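Local coordinates for nitrogenase molybdenum-iron protein beta chain (Clostridium pasteurianum, PDB 4WES) that forms, with the alpha chain, the molybdenum-iron component of nitrogenase, which reduces dinitrogen to ammonia, and shares the [8Fe-7S] cluster with that chain, at the interface of chains A and B. Residues are numbered along the deposited sequence; one frame, centred on the assembly and turned at random. Chains: chain A/B, Nitrogenase molybdenum-iron protein beta chain.

Contact 1: the interface of chains A and B. Residues chain A 446-451, 454; chain B 1, 400-401.
Helix 426-448 of chain A ends here, leaving the carbonyl of A:Glu446 in its last turn, and the backbone continues extended at A:Cys449 (phi/psi -66/157°); both carbonyls meet the guanidinium of B:Arg400. B:Arg400 lies at the C-terminal end of this helix, at the interface of the two beta subunits. Its CG is anti to the backbone N and the chain runs extended to NE, delivering the flat guanidinium to the carbonyls. B:Arg400 NH1 donates to A:Glu446 O at 2.9 Å, while NH1 and NH2 together grip A:Cys449 O, which lies in the guanidinium plane; NH2 comes nearly along the C=O axis (164°), whereas NH1 stands above the carbonyl plane. A cation with several in-plane N-H groups suits a helix C-terminus, whose dipole probably favours positive charge. NE is bridged through water 1 to A:Glu451 OE2, its N-H pointing almost straight at the water. The carboxylate of A:Glu451, on an extended chain, also receives the amino terminus: B:Met1 N meets OE2 at 2.8 Å from above the carboxylate plane. B:Glu401 OE1 takes the same nitrogen from its own chain, so two carboxylates probably stabilise a charged N-terminus. Flexible and apolar, B:Met1 bends at chi3 to lay its methyl over one face of A:Phe454, CE standing 3.5 Å from ring atom CG and displaced toward the rim.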
loop_
_atom_site.group_PDB
_atom_site.type_symbol
_atom_site.label_atom_id
_atom_site.label_comp_id
_atom_site.label_asym_id
_atom_site.label_seq_id
_atom_site.Cartn_x
_atom_site.Cartn_y
_atom_site.Cartn_z
ATOM N N GLU A 446 -7.270 10.435 4.151
ATOM C CA GLU A 446 -6.629 10.791 5.421
ATOM C C GLU A 446 -5.488 11.786 5.249
ATOM O O GLU A 446 -5.164 12.511 6.186
ATOM C CB GLU A 446 -6.180 9.524 6.156
ATOM C CG GLU A 446 -7.381 8.607 6.426
ATOM C CD GLU A 446 -7.141 7.622 7.533
ATOM O OE1 GLU A 446 -7.933 7.646 8.528
ATOM O OE2 GLU A 446 -6.157 6.882 7.488
ATOM N N ARG A 447 -4.893 11.837 4.058
ATOM C CA ARG A 447 -3.877 12.858 3.792
ATOM C C ARG A 447 -4.528 14.222 3.544
ATOM O O ARG A 447 -3.975 15.244 3.941
ATOM C CB ARG A 447 -3.017 12.490 2.582
ATOM C CG ARG A 447 -1.696 13.232 2.505
ATOM C CD ARG A 447 -0.895 12.852 1.270
ATOM N NE ARG A 447 -0.850 11.407 1.068
ATOM C CZ ARG A 447 -1.522 10.751 0.119
ATOM N NH1 ARG A 447 -2.305 11.421 -0.714
ATOM N NH2 ARG A 447 -1.429 9.426 -0.004
ATOM N N GLU A 448 -5.695 14.246 2.916
ATOM C CA GLU A 448 -6.278 15.497 2.443
ATOM C C GLU A 448 -7.340 16.068 3.331
ATOM O O GLU A 448 -7.703 17.247 3.178
ATOM C CB GLU A 448 -6.844 15.322 1.046
ATOM C CG GLU A 448 -5.747 14.957 0.106
ATOM C CD GLU A 448 -6.092 15.064 -1.320
ATOM O OE1 GLU A 448 -5.134 15.017 -2.136
ATOM O OE2 GLU A 448 -7.302 15.150 -1.592
ATOM N N CYS A 449 -7.890 15.308 4.278
ATOM C CA CYS A 449 -8.921 15.844 5.122
ATOM C C CYS A 449 -8.387 16.951 6.020
ATOM O O CYS A 449 -7.193 17.016 6.294
ATOM C CB CYS A 449 -9.592 14.759 5.957
ATOM S SG CYS A 449 -8.535 13.939 7.150
ATOM N N THR A 450 -9.275 17.832 6.475
ATOM C CA THR A 450 -8.867 18.809 7.465
ATOM C C THR A 450 -8.489 18.076 8.765
ATOM O O THR A 450 -8.907 16.932 9.023
ATOM C CB THR A 450 -9.990 19.793 7.746
ATOM O OG1 THR A 450 -11.092 19.064 8.267
ATOM C CG2 THR A 450 -10.375 20.562 6.491
ATOM N N GLU A 451 -7.730 18.733 9.625
ATOM C CA GLU A 451 -7.342 18.091 10.887
ATOM C C GLU A 451 -8.548 17.737 11.724
ATOM O O GLU A 451 -8.566 16.680 12.353
ATOM C CB GLU A 451 -6.380 18.964 11.692
ATOM C CG GLU A 451 -5.032 19.111 11.018
ATOM C CD GLU A 451 -3.936 19.624 11.941
ATOM O OE1 GLU A 451 -4.216 19.855 13.143
ATOM O OE2 GLU A 451 -2.790 19.756 11.469
ATOM N N PHE A 454 -10.013 14.425 10.818
ATOM C CA PHE A 454 -9.144 13.254 10.871
ATOM C C PHE A 454 -9.760 12.300 11.902
ATOM O O PHE A 454 -10.352 12.719 12.922
ATOM C CB PHE A 454 -7.746 13.730 11.249
ATOM C CG PHE A 454 -6.641 12.747 11.010
ATOM C CD1 PHE A 454 -6.074 12.591 9.732
ATOM C CD2 PHE A 454 -6.108 12.017 12.052
ATOM C CE1 PHE A 454 -5.032 11.709 9.513
ATOM C CE2 PHE A 454 -5.049 11.164 11.850
ATOM C CZ PHE A 454 -4.499 11.018 10.593
ATOM N N MET B 1 -1.139 19.274 13.664
ATOM C CA MET B 1 -1.708 18.077 14.341
ATOM C C MET B 1 -0.789 17.783 15.523
ATOM O O MET B 1 0.416 18.021 15.468
ATOM C CB MET B 1 -1.765 16.935 13.323
ATOM C CG MET B 1 -2.202 15.606 13.872
ATOM S SD MET B 1 -2.718 14.448 12.593
ATOM C CE MET B 1 -4.320 15.171 12.156
ATOM N N ARG B 400 1.205 11.760 9.911
ATOM C CA ARG B 400 0.696 12.943 9.213
ATOM C C ARG B 400 1.389 14.211 9.669
ATOM O O ARG B 400 1.821 15.017 8.818
ATOM C CB ARG B 400 -0.816 13.053 9.390
ATOM C CG ARG B 400 -1.339 14.386 8.850
ATOM C CD ARG B 400 -2.790 14.379 8.532
ATOM N NE ARG B 400 -3.255 15.747 8.316
ATOM C CZ ARG B 400 -4.368 16.095 7.717
ATOM N NH1 ARG B 400 -5.169 15.192 7.212
ATOM N NH2 ARG B 400 -4.697 17.378 7.666
ATOM N N GLU B 401 1.499 14.443 10.955
ATOM C CA GLU B 401 2.102 15.675 11.441
ATOM C C GLU B 401 3.523 15.849 10.944
ATOM O O GLU B 401 3.938 16.955 10.600
ATOM C CB GLU B 401 2.043 15.731 12.977
ATOM C CG GLU B 401 2.816 16.862 13.601
ATOM C CD GLU B 401 2.336 18.249 13.268
ATOM O OE1 GLU B 401 1.330 18.434 12.534
ATOM O OE2 GLU B 401 2.962 19.199 13.814
HETATM O O HOH W 1 -1.992 18.034 9.454
#

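Contact 2: the interface of chains A and B. Residues chain A 302, 432, 435, 438; chain B 417-419, 422.
A:Glu435, B:Asn422 and B:Tyr417 carry this part of the beta-beta interface, where one face of a long helix in chain A meets a loop and short 3-10 turn of chain B. A:Glu435 has CG anti to the backbone N (chi1 -178°) and an extended chain, so its carboxylate projects well away from the helix and meets the amide of B:Asn422 tip to tip. The two flat groups are only 17° apart. B:Asn422 ND2 gives its hydrogen to the syn lone pair of A:Glu435 OE1 at 2.8 Å, nearly straight (171° at H) and in the amide plane. OE2 is also near ND2, but the N-H is not directed at it. An amide suits this place because it offers a donor to the carboxylate and an acceptor beside it: B:Asn422 OD1 takes a weak bond from A:Arg432 NH1, although both of these side chains are poorly ordered. A:Arg432 NH1 also forms a long salt bridge within chain A to A:Glu435 OE1, 3.9 Å away, which may help hold the carboxylate ionised. Water 3 adds a further link, lying 2.8 Å from A:Glu435 OE1 and bridging it to B:Gly418 O.

B:Tyr417 contributes its backbone and CB more than its phenol. B:Tyr417 O rests against the aliphatic stem of A:Glu435, 3.3 Å from A:Glu435 CG. B:Tyr417 CB packs 3.8 Å from A:Leu302 CD1, a methyl of the branched leucine tip that also touches the backbone of B:Gly418. That glycine has a positive phi, a conformation it adopts easily. Water 2 joins B:Tyr417 N to the hydroxyl of A:Thr438. In the fold, A:Arg432, A:Glu435 and A:Thr438 lie along helix 426-448, with A:Leu302 coming from helix 290-305, against the segment of chain B that leads through 3-10 helix 419-421.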
loop_
_atom_site.group_PDB
_atom_site.type_symbol
_atom_site.label_atom_id
_atom_site.label_comp_id
_atom_site.label_asym_id
_atom_site.label_seq_id
_atom_site.Cartn_x
_atom_site.Cartn_y
_atom_site.Cartn_z
ATOM N N LEU A 302 -15.155 -9.292 3.155
ATOM C CA LEU A 302 -14.379 -8.072 2.928
ATOM C C LEU A 302 -15.134 -7.103 2.032
ATOM O O LEU A 302 -15.112 -5.898 2.275
ATOM C CB LEU A 302 -13.036 -8.463 2.342
ATOM C CG LEU A 302 -12.086 -7.318 2.018
ATOM C CD1 LEU A 302 -11.769 -6.471 3.221
ATOM C CD2 LEU A 302 -10.818 -7.863 1.423
ATOM N N ARG A 432 -6.703 -9.462 -2.011
ATOM C CA ARG A 432 -5.578 -8.539 -2.112
ATOM C C ARG A 432 -5.949 -7.289 -2.877
ATOM O O ARG A 432 -5.570 -6.164 -2.486
ATOM C CB ARG A 432 -4.391 -9.225 -2.772
ATOM C CG ARG A 432 -3.746 -10.325 -1.927
ATOM C CD ARG A 432 -2.779 -9.786 -0.870
ATOM N NE ARG A 432 -1.747 -8.898 -1.412
ATOM C CZ ARG A 432 -0.852 -8.226 -0.684
ATOM N NH1 ARG A 432 -0.826 -8.324 0.644
ATOM N NH2 ARG A 432 0.027 -7.444 -1.291
ATOM N N GLU A 435 -8.189 -4.971 -0.674
ATOM C CA GLU A 435 -7.328 -4.299 0.290
ATOM C C GLU A 435 -6.544 -3.164 -0.361
ATOM O O GLU A 435 -6.491 -2.058 0.173
ATOM C CB GLU A 435 -6.391 -5.298 0.953
ATOM C CG GLU A 435 -5.516 -4.638 1.987
ATOM C CD GLU A 435 -4.435 -5.481 2.566
ATOM O OE1 GLU A 435 -4.031 -6.507 1.928
ATOM O OE2 GLU A 435 -3.945 -5.096 3.644
ATOM N N THR A 438 -8.959 -0.228 -1.398
ATOM C CA THR A 438 -9.449 0.544 -0.267
ATOM C C THR A 438 -8.297 1.264 0.436
ATOM O O THR A 438 -8.483 2.383 0.928
ATOM C CB THR A 438 -10.317 -0.283 0.674
ATOM O OG1 THR A 438 -9.612 -1.400 1.182
ATOM C CG2 THR A 438 -11.545 -0.779 -0.033
ATOM N N TYR B 417 -8.912 -2.235 5.771
ATOM C CA TYR B 417 -9.736 -3.409 5.483
ATOM C C TYR B 417 -8.907 -4.467 4.830
ATOM O O TYR B 417 -8.294 -4.266 3.775
ATOM C CB TYR B 417 -10.924 -3.005 4.585
ATOM C CG TYR B 417 -11.928 -2.154 5.330
ATOM C CD1 TYR B 417 -11.765 -0.787 5.480
ATOM C CD2 TYR B 417 -12.974 -2.754 6.013
ATOM C CE1 TYR B 417 -12.599 -0.046 6.252
ATOM C CE2 TYR B 417 -13.845 -2.033 6.766
ATOM C CZ TYR B 417 -13.673 -0.662 6.889
ATOM O OH TYR B 417 -14.547 0.051 7.650
ATOM N N GLY B 418 -8.890 -5.646 5.454
ATOM C CA GLY B 418 -8.230 -6.818 4.921
ATOM C C GLY B 418 -6.834 -7.073 5.468
ATOM O O GLY B 418 -6.263 -8.122 5.166
ATOM N N HIS B 419 -6.309 -6.192 6.317
ATOM C CA HIS B 419 -4.971 -6.364 6.842
ATOM C C HIS B 419 -4.835 -7.685 7.608
ATOM O O HIS B 419 -3.784 -8.302 7.634
ATOM C CB HIS B 419 -4.584 -5.172 7.728
ATOM C CG HIS B 419 -5.396 -5.024 8.963
ATOM N ND1 HIS B 419 -5.088 -5.665 10.128
ATOM C CD2 HIS B 419 -6.478 -4.249 9.232
ATOM C CE1 HIS B 419 -5.980 -5.340 11.052
ATOM N NE2 HIS B 419 -6.839 -4.492 10.531
ATOM N N ASN B 422 -3.394 -10.937 6.145
ATOM C CA ASN B 422 -1.969 -10.945 5.757
ATOM C C ASN B 422 -1.094 -11.286 6.931
ATOM O O ASN B 422 -1.109 -10.594 7.949
ATOM C CB ASN B 422 -1.515 -9.553 5.286
ATOM C CG ASN B 422 -2.293 -9.068 4.069
ATOM O OD1 ASN B 422 -2.428 -9.827 3.102
ATOM N ND2 ASN B 422 -2.761 -7.798 4.085
HETATM O O HOH W 2 -8.189 -0.722 3.477
HETATM O O HOH W 3 -5.859 -8.565 2.333
#

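The centres of the C-alpha atoms of contact 1 and contact 2 lie about 22 Å apart, yet helix 426-448 of chain A runs through both: its middle serves contact 2, and its C-terminal end, with the segment that follows, serves contact 1. From chain B the two draw on different stretches, the N-terminus and helix 396-402 in contact 1 and the region of 3-10 helix 419-421 in contact 2. The helix and the segment after it are thus held to the other beta chain at two levels, which may limit rocking between the subunits. Because the interface is two-fold symmetric, each contact recurs with the chains exchanged, joining the two beta chains of the alpha2-beta2 tetramer.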